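PDB 6E0K: cyclic UMP-AMP synthase from Rhodothermus marinus SG0.5JP17-172, which makes the cyclic dinucleotide 3',3'-cUAMP from UTP and ATP as the second messenger of a CBASS defence system against bacteriophage. Local coordinates for residues A[134-139]-A[165-170]; A[191-196]-A[236-241]; A[216-221]-A[257-262]. All coordinates share one frame; numbering follows the deposited sequence.

Contact 1. Residues A[134-139]-A[165-170]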
# COMPACT_ATOMS: atom_id res chain seq x y z
N ILE A 134 4.76 15.20 -5.04
CA ILE A 134 4.60 16.47 -4.33
C ILE A 134 3.38 16.35 -3.44
O ILE A 134 2.41 15.66 -3.76
CB ILE A 134 4.48 17.65 -5.32
CG1 ILE A 134 5.78 17.83 -6.10
CG2 ILE A 134 4.13 18.93 -4.58
CD1 ILE A 134 5.73 19.00 -7.04
N GLN A 135 3.44 17.00 -2.28
CA GLN A 135 2.30 17.03 -1.37
C GLN A 135 1.05 17.46 -2.12
O GLN A 135 1.09 18.37 -2.95
CB GLN A 135 2.60 18.01 -0.23
CG GLN A 135 1.52 18.10 0.83
CD GLN A 135 1.83 19.19 1.84
OE1 GLN A 135 1.08 20.14 1.99
NE2 GLN A 135 2.97 19.06 2.51
N TYR A 136 -0.06 16.77 -1.86
CA TYR A 136 -1.35 17.10 -2.44
C TYR A 136 -2.31 17.43 -1.30
O TYR A 136 -2.37 16.69 -0.32
CB TYR A 136 -1.91 15.93 -3.27
CG TYR A 136 -3.22 16.26 -3.93
CD1 TYR A 136 -3.26 16.90 -5.15
CD2 TYR A 136 -4.44 15.93 -3.32
CE1 TYR A 136 -4.47 17.21 -5.78
CE2 TYR A 136 -5.64 16.23 -3.93
CZ TYR A 136 -5.65 16.87 -5.15
OH TYR A 136 -6.86 17.15 -5.75
N ARG A 137 -3.01 18.55 -1.42
CA ARG A 137 -4.00 18.95 -0.42
C ARG A 137 -5.38 18.88 -1.03
O ARG A 137 -5.68 19.61 -1.99
CB ARG A 137 -3.72 20.36 0.09
CG ARG A 137 -2.39 20.50 0.83
CD ARG A 137 -2.29 21.88 1.46
NE ARG A 137 -0.98 22.11 2.06
CZ ARG A 137 -0.64 23.23 2.69
NH1 ARG A 137 -1.51 24.22 2.81
NH2 ARG A 137 0.58 23.35 3.21
N LYS A 138 -6.24 18.04 -0.46
CA LYS A 138 -7.63 17.95 -0.87
C LYS A 138 -8.44 18.82 0.09
O LYS A 138 -8.61 18.47 1.26
CB LYS A 138 -8.12 16.50 -0.86
CG LYS A 138 -9.57 16.37 -1.28
CD LYS A 138 -9.96 14.92 -1.51
CE LYS A 138 -9.73 14.07 -0.27
NZ LYS A 138 -10.26 12.68 -0.48
N TYR A 139 -8.91 19.96 -0.42
CA TYR A 139 -9.67 20.93 0.36
C TYR A 139 -11.16 20.75 0.14
O TYR A 139 -11.59 20.32 -0.94
CB TYR A 139 -9.30 22.36 -0.05
CG TYR A 139 -7.99 22.89 0.51
CD1 TYR A 139 -6.79 22.69 -0.17
CD2 TYR A 139 -7.98 23.64 1.67
CE1 TYR A 139 -5.60 23.21 0.33
CE2 TYR A 139 -6.79 24.15 2.19
CZ TYR A 139 -5.61 23.94 1.50
OH TYR A 139 -4.44 24.45 2.00
N VAL A 165 -3.23 10.62 -7.42
CA VAL A 165 -3.22 11.08 -6.04
C VAL A 165 -3.31 9.87 -5.12
O VAL A 165 -4.22 9.05 -5.27
CB VAL A 165 -4.36 12.06 -5.76
CG1 VAL A 165 -4.34 12.48 -4.29
CG2 VAL A 165 -4.25 13.29 -6.68
N ASN A 166 -2.36 9.75 -4.19
CA ASN A 166 -2.36 8.68 -3.21
C ASN A 166 -2.29 9.26 -1.81
O ASN A 166 -1.92 10.42 -1.61
CB ASN A 166 -1.19 7.71 -3.41
CG ASN A 166 -1.29 6.89 -4.69
OD1 ASN A 166 -2.36 6.78 -5.30
ND2 ASN A 166 -0.18 6.31 -5.08
N TYR A 167 -2.62 8.43 -0.82
CA TYR A 167 -2.65 8.84 0.58
C TYR A 167 -1.94 7.82 1.46
O TYR A 167 -2.53 7.28 2.40
CB TYR A 167 -4.09 9.02 1.05
CG TYR A 167 -4.88 10.05 0.26
CD1 TYR A 167 -5.59 9.70 -0.88
CD2 TYR A 167 -4.90 11.38 0.67
CE1 TYR A 167 -6.32 10.68 -1.60
CE2 TYR A 167 -5.61 12.34 -0.02
CZ TYR A 167 -6.31 11.99 -1.15
OH TYR A 167 -7.00 12.98 -1.83
N PRO A 168 -0.66 7.56 1.20
CA PRO A 168 0.03 6.50 1.96
C PRO A 168 0.14 6.77 3.45
O PRO A 168 0.11 5.82 4.25
CB PRO A 168 1.41 6.44 1.30
CG PRO A 168 1.62 7.82 0.75
CD PRO A 168 0.26 8.26 0.28
N LYS A 169 0.27 8.04 3.86
CA LYS A 169 0.36 8.32 5.29
C LYS A 169 -0.94 7.96 6.00
O LYS A 169 -0.91 7.45 7.13
CB LYS A 169 0.70 9.79 5.52
CG LYS A 169 2.03 10.20 4.94
CD LYS A 169 2.29 11.65 5.26
CE LYS A 169 3.66 12.08 4.75
NZ LYS A 169 3.90 13.53 5.01
N LEU A 170 -2.09 8.23 5.37
CA LEU A 170 -3.36 7.87 5.99
C LEU A 170 -3.58 6.37 5.96
O LEU A 170 -4.12 5.80 6.92
CB LEU A 170 -4.52 8.57 5.28
CG LEU A 170 -4.53 10.07 5.49
CD1 LEU A 170 -5.68 10.67 4.70
CD2 LEU A 170 -4.66 10.38 6.96

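Contact 2. Residues A[191-196]-A[236-241]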
# COMPACT_ATOMS: atom_id res chain seq x y z
N ARG A 191 -1.14 -10.87 7.25
CA ARG A 191 -0.04 -11.70 6.78
C ARG A 191 -0.48 -13.15 6.62
O ARG A 191 -0.08 -13.81 5.66
CB ARG A 191 1.16 -11.59 7.73
CG ARG A 191 1.69 -10.15 7.78
CD ARG A 191 3.03 -10.05 8.52
NE ARG A 191 2.95 -10.62 9.86
CZ ARG A 191 2.88 -9.92 10.99
NH1 ARG A 191 2.91 -8.59 10.98
NH2 ARG A 191 2.79 -10.57 12.16
N MET A 192 -1.29 -13.64 7.56
CA MET A 192 -1.85 -14.99 7.44
C MET A 192 -2.58 -15.17 6.12
O MET A 192 -2.35 -16.14 5.39
CB MET A 192 -2.80 -15.26 8.60
CG MET A 192 -3.47 -16.64 8.51
SD MET A 192 -4.81 -16.82 9.70
CE MET A 192 -6.04 -15.69 9.04
N PHE A 193 -3.45 -14.22 5.76
CA PHE A 193 -4.18 -14.37 4.51
C PHE A 193 -3.28 -14.19 3.29
O PHE A 193 -3.46 -14.88 2.29
CB PHE A 193 -5.36 -13.39 4.47
CG PHE A 193 -6.54 -13.86 5.26
CD1 PHE A 193 -7.21 -15.03 4.92
CD2 PHE A 193 -7.00 -13.12 6.35
CE1 PHE A 193 -8.30 -15.47 5.65
CE2 PHE A 193 -8.11 -13.54 7.07
CZ PHE A 193 -8.76 -14.73 6.73
N LYS A 194 -2.30 -13.28 3.36
CA LYS A 194 -1.32 -13.18 2.27
C LYS A 194 -0.59 -14.49 2.06
O LYS A 194 -0.38 -14.93 0.92
CB LYS A 194 -0.32 -12.06 2.55
CG LYS A 194 -0.84 -10.68 2.28
CD LYS A 194 0.26 -9.68 2.62
CE LYS A 194 -0.06 -8.28 2.22
NZ LYS A 194 1.26 -7.55 2.23
N ASN A 195 -0.11 -15.11 3.14
CA ASN A 195 0.59 -16.38 2.99
C ASN A 195 -0.34 -17.51 2.55
O ASN A 195 0.08 -18.40 1.80
CB ASN A 195 1.31 -16.74 4.28
CG ASN A 195 2.77 -16.30 4.29
OD1 ASN A 195 3.50 -16.45 3.30
ND2 ASN A 195 3.20 -15.73 5.41
N ALA A 196 -1.60 -17.50 3.01
CA ALA A 196 -2.56 -18.48 2.52
C ALA A 196 -2.76 -18.34 1.01
O ALA A 196 -2.73 -19.32 0.27
CB ALA A 196 -3.88 -18.32 3.26
N CYS A 236 -11.89 -17.93 10.23
CA CYS A 236 -13.29 -18.23 9.92
C CYS A 236 -14.19 -17.04 10.16
O CYS A 236 -15.11 -16.78 9.37
CB CYS A 236 -13.75 -19.44 10.73
SG CYS A 236 -12.97 -20.95 10.16
N SER A 237 -13.96 -16.30 11.25
CA SER A 237 -14.82 -15.16 11.55
C SER A 237 -14.68 -14.08 10.48
O SER A 237 -15.67 -13.47 10.08
CB SER A 237 -14.50 -14.58 12.93
OG SER A 237 -14.85 -15.51 13.95
N VAL A 238 -13.45 -13.85 10.00
CA VAL A 238 -13.23 -12.85 8.97
C VAL A 238 -13.89 -13.28 7.66
O VAL A 238 -14.63 -12.51 7.04
CB VAL A 238 -11.72 -12.59 8.78
CG1 VAL A 238 -11.47 -11.84 7.49
CG2 VAL A 238 -11.15 -11.83 9.99
N ILE A 239 -13.62 -14.52 7.23
CA ILE A 239 -14.12 -14.96 5.92
C ILE A 239 -15.64 -15.07 5.94
O ILE A 239 -16.31 -14.69 4.97
CB ILE A 239 -13.46 -16.29 5.50
CG1 ILE A 239 -11.96 -16.09 5.23
CG2 ILE A 239 -14.20 -16.89 4.28
CD1 ILE A 239 -11.64 -15.13 4.06
N ASN A 240 -16.20 -15.56 7.04
CA ASN A 240 -17.66 -15.67 7.10
C ASN A 240 -18.34 -14.31 7.12
O ASN A 240 -19.42 -14.16 6.54
CB ASN A 240 -18.07 -16.51 8.31
CG ASN A 240 -17.90 -17.99 8.04
OD1 ASN A 240 -18.14 -18.45 6.92
ND2 ASN A 240 -17.50 -18.74 9.05
N TRP A 241 -17.74 -13.31 7.77
CA TRP A 241 -18.34 -11.98 7.72
C TRP A 241 -18.27 -11.40 6.32
O TRP A 241 -19.25 -10.82 5.83
CB TRP A 241 -17.66 -11.05 8.73
CG TRP A 241 -18.31 -9.70 8.77
CD1 TRP A 241 -19.36 -9.32 9.56
CD2 TRP A 241 -17.97 -8.54 7.98
NE1 TRP A 241 -19.70 -8.01 9.31
CE2 TRP A 241 -18.86 -7.52 8.34
CE3 TRP A 241 -17.00 -8.28 7.01
CZ2 TRP A 241 -18.81 -6.25 7.77
CZ3 TRP A 241 -16.95 -7.02 6.43
CH2 TRP A 241 -17.85 -6.02 6.82

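Contact 3. Residues A[216-221]-A[257-262]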
# COMPACT_ATOMS: atom_id res chain seq x y z
N GLU A 216 -5.32 -5.95 1.84
CA GLU A 216 -5.28 -5.12 3.05
C GLU A 216 -6.54 -4.27 3.16
O GLU A 216 -7.16 -4.20 4.23
CB GLU A 216 -4.04 -4.23 3.07
CG GLU A 216 -2.75 -5.00 3.28
CD GLU A 216 -1.54 -4.13 3.62
OE1 GLU A 216 -1.67 -2.93 3.99
OE2 GLU A 216 -0.43 -4.67 3.49
N CYS A 217 -6.92 -3.63 2.06
CA CYS A 217 -8.12 -2.80 2.08
C CYS A 217 -9.37 -3.63 2.38
O CYS A 217 -10.25 -3.18 3.11
CB CYS A 217 -8.28 -2.05 0.75
SG CYS A 217 -7.03 -0.77 0.46
N LEU A 218 -9.45 -4.83 1.80
CA LEU A 218 -10.61 -5.69 2.06
C LEU A 218 -10.71 -6.01 3.55
O LEU A 218 -11.78 -5.87 4.16
CB LEU A 218 -10.50 -6.97 1.24
CG LEU A 218 -11.68 -7.94 1.36
CD1 LEU A 218 -12.87 -7.40 0.56
CD2 LEU A 218 -11.29 -9.34 0.88
N LEU A 219 -9.59 -6.40 4.15
CA LEU A 219 -9.59 -6.76 5.57
C LEU A 219 -9.81 -5.55 6.47
O LEU A 219 -10.36 -5.69 7.57
CB LEU A 219 -8.27 -7.46 5.91
CG LEU A 219 -8.13 -8.80 5.19
CD1 LEU A 219 -6.71 -9.35 5.32
CD2 LEU A 219 -9.15 -9.84 5.69
N TYR A 220 -9.39 -4.36 6.02
CA TYR A 220 -9.60 -3.16 6.82
C TYR A 220 -11.08 -2.93 7.10
O TYR A 220 -11.45 -2.38 8.14
CB TYR A 220 -9.00 -1.95 6.11
CG TYR A 220 -9.16 -0.69 6.91
CD1 TYR A 220 -8.32 -0.42 7.98
CD2 TYR A 220 -10.16 0.22 6.61
CE1 TYR A 220 -8.46 0.72 8.73
CE2 TYR A 220 -10.31 1.37 7.36
CZ TYR A 220 -9.46 1.61 8.41
OH TYR A 220 -9.61 2.76 9.16
N ASN A 221 -11.95 -3.36 6.18
CA ASN A 221 -13.38 -3.14 6.32
C ASN A 221 -14.06 -4.12 7.27
O ASN A 221 -15.25 -3.92 7.58
CB ASN A 221 -14.03 -3.21 4.95
CG ASN A 221 -13.84 -1.94 4.17
OD1 ASN A 221 -14.64 -1.02 4.29
ND2 ASN A 221 -12.75 -1.85 3.40
N ASP A 257 -10.50 6.54 -0.87
CA ASP A 257 -10.85 5.90 -2.13
C ASP A 257 -11.86 4.79 -1.92
O ASP A 257 -11.92 4.17 -0.85
CB ASP A 257 -9.62 5.28 -2.80
CG ASP A 257 -8.48 6.27 -3.03
OD1 ASP A 257 -8.74 7.44 -3.35
OD2 ASP A 257 -7.32 5.83 -2.90
N ASP A 258 -12.65 4.52 -2.96
CA ASP A 258 -13.46 3.31 -3.00
C ASP A 258 -12.60 2.12 -3.37
O ASP A 258 -11.74 2.21 -4.26
CB ASP A 258 -14.60 3.44 -4.01
CG ASP A 258 -15.69 4.36 -3.54
OD1 ASP A 258 -15.73 4.69 -2.34
OD2 ASP A 258 -16.53 4.74 -4.38
N LEU A 259 -12.85 0.99 -2.71
CA LEU A 259 -12.08 -0.21 -3.02
C LEU A 259 -12.52 -0.82 -4.35
O LEU A 259 -11.69 -1.36 -5.09
CB LEU A 259 -12.22 -1.23 -1.88
CG LEU A 259 -11.55 -2.59 -2.11
CD1 LEU A 259 -10.08 -2.40 -2.45
CD2 LEU A 259 -11.70 -3.42 -0.86
N PHE A 260 -13.81 -0.74 -4.66
CA PHE A 260 -14.37 -1.42 -5.83
C PHE A 260 -14.87 -0.42 -6.86
O PHE A 260 -15.52 0.57 -6.52
CB PHE A 260 -15.52 -2.35 -5.41
CG PHE A 260 -15.09 -3.42 -4.47
CD1 PHE A 260 -14.20 -4.39 -4.89
CD2 PHE A 260 -15.54 -3.45 -3.15
CE1 PHE A 260 -13.78 -5.37 -4.03
CE2 PHE A 260 -15.11 -4.43 -2.28
CZ PHE A 260 -14.23 -5.40 -2.73
N GLY A 261 -14.57 -0.71 -8.12
CA GLY A 261 -14.99 0.18 -9.19
C GLY A 261 -14.41 -0.27 -10.51
O GLY A 261 -13.81 -1.34 -10.61
N GLU A 262 -14.58 0.57 -11.52
CA GLU A 262 -14.22 0.22 -12.89
C GLU A 262 -12.79 0.58 -13.26
O GLU A 262 -12.31 0.10 -14.30
CB GLU A 262 -15.19 0.88 -13.87
CG GLU A 262 -16.55 0.24 -13.86
CD GLU A 262 -16.46 -1.28 -13.84
OE1 GLU A 262 -15.82 -1.84 -14.76
OE2 GLU A 262 -17.00 -1.89 -12.89

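Contact 1. Residues A[134-139]-A[165-170]
One face of the Tyr-136 ring is covered by Val-165. Its CG2 stands 3.9 Å from the Tyr-136 ring centroid, only 6° off the normal, a CH-pi contact over the middle of the ring. The other valine methyl, CG1, lies over the same face, nearer its margin, 3.6 Å from Tyr-136 CD2. The Tyr-136 ring is carried to Val-165 because its CG lies anti to the backbone N (chi1 -177°). Tyr-167 comes in obliquely, with its OH 4.1 Å from Tyr-136 CE2. The same Tyr-167 OH lies 3.3 Å from Lys-138 CE. The lysine and tyrosine side chains cross at about a right angle. Lys-138 NZ is hydrogen-bonded to Gln-256. The Arg-137 guanidinium takes Gln-135 OE1 (2.9 Å from NE) and Tyr-139 OH (3.0 Å from NH1) in its plane, which fixes its rotation. Strands 127-138, 150-157 and 162-166 form an antiparallel meander, and the contact bridges its first and third strands across the middle one. It belongs to the sheet of the nucleotidyltransferase fold, whose last strand ends at the UTP-binding Asn-166.

Contact 2. Residues A[191-196]-A[236-241]
Next to Phe-193, which meets Val-238 and Ile-239 across the contact, Lys-194 has its NZ gripped by two groups. NZ gives a hydrogen bond to Thr-53 O and forms a long, weak ion pair with Glu-216 OE2. Lys-194 is an ATP-binding residue, and its side chain leaves helix 186-202 on a side turned away from helix 231-244.

Across these two segments the packing rests on one side chain, Phe-193. It spans the gap, where its CA and that of Ile-239 are 10.1 Å apart. The far end of its ring does the touching. Phe-193 CE2 meets Val-238 CG1 at 3.8 Å. On the other side of the ring end, the meta carbon Phe-193 CE1 lies 3.7 Å from Ile-239 CD1, and the para carbon CZ is 3.8 Å from Ile-239 CG1. The end of the ring abuts both Val-238 CG1 and the longer branch of Ile-239, each meeting it obliquely. Both aliphatic side chains run past the ring in the opposite direction. In Ile-239, CG1 lies anti to the carbonyl carbon (chi1 -67°), and the bend at chi2 (-63°) lays CD1 beside the ring. Met-192 CE covers one face of the Phe-193 ring off-centre, 3.5 Å above its plane.

Other parts of the helical region close round this group. Leu-219 of helix 212-220 touches both Phe-193 and Val-238, and the Phe-235 ring meets that of Phe-193. Ile-239 also packs on Leu-276 of helix 269-285.

No hydrogen bond crosses between the two segments. The contact is buried and apolar, so it depends on shape and dispersion, and the polar groups of Lys-194 and its ATP site are kept apart from it.

Contact 3. Residues A[216-221]-A[257-262]
Cys-217, on helix 212-220, faces Leu-259 in the loop between helices 231-244 and 269-285, with their CA atoms 7.0 Å apart. Leu-259 is also backbone-bonded to Phe-250 and Trp-267, which fixes its place within the loop.

Leu-259 carries the contact with both methyls. Its CG lies anti to the backbone N (chi1 176°), which carries the fork toward the helix. CD1 reaches Cys-217 CB at 3.7 Å, while CD2 slips in against the helix backbone, 3.8 Å from Leu-218 N. Phe-260 adds a lighter touch from beside it. Its CZ comes to 4.1 Å from Leu-218 CD1, which lies at the edge of the ring and near its plane. The loop residues also pack on each other: Leu-259 CG stands over the centre of one Phe-260 face, 3.8 Å above the ring plane.

The turn from Cys-217 to Asn-221 is braced by the Asn-221 amide. Its ND2 gives a hydrogen bond of 2.8 Å to Cys-217 O, bent to 146° and tilted from the carbonyl plane. ND2 also bonds Arg-251 O, so this amide ties the turn to an earlier part of the same loop. The side chains meet by apolar contacts alone, with no hydrogen bond between the segments. Methyls and a ring edge seat the loop on the helix, and the hydrogen bonds that fix each partner lie around this patch.

From the N terminus, contact 1 comes first. It closes the loop of residues 140-164, which holds strand 150-157, and ties strand 127-138, which has neighbours on both sides, to the edge strand 162-166. The chain then passes through helix 168-181 into the helical part. Contacts 2 and 3 both follow contact 1 and cross each other, since their segments alternate: 191-196, 216-221, 236-241, 257-262. Contact 2 closes 197-235 and joins helix 186-202 to helix 231-244. Contact 3 closes 222-256 and seats the later loop on helix 212-220. They also touch directly, with Trp-241 packed on Asn-221. Contacts 1 and 2 lie on opposite sides of the chain's centre, their own centres about 30 Å apart.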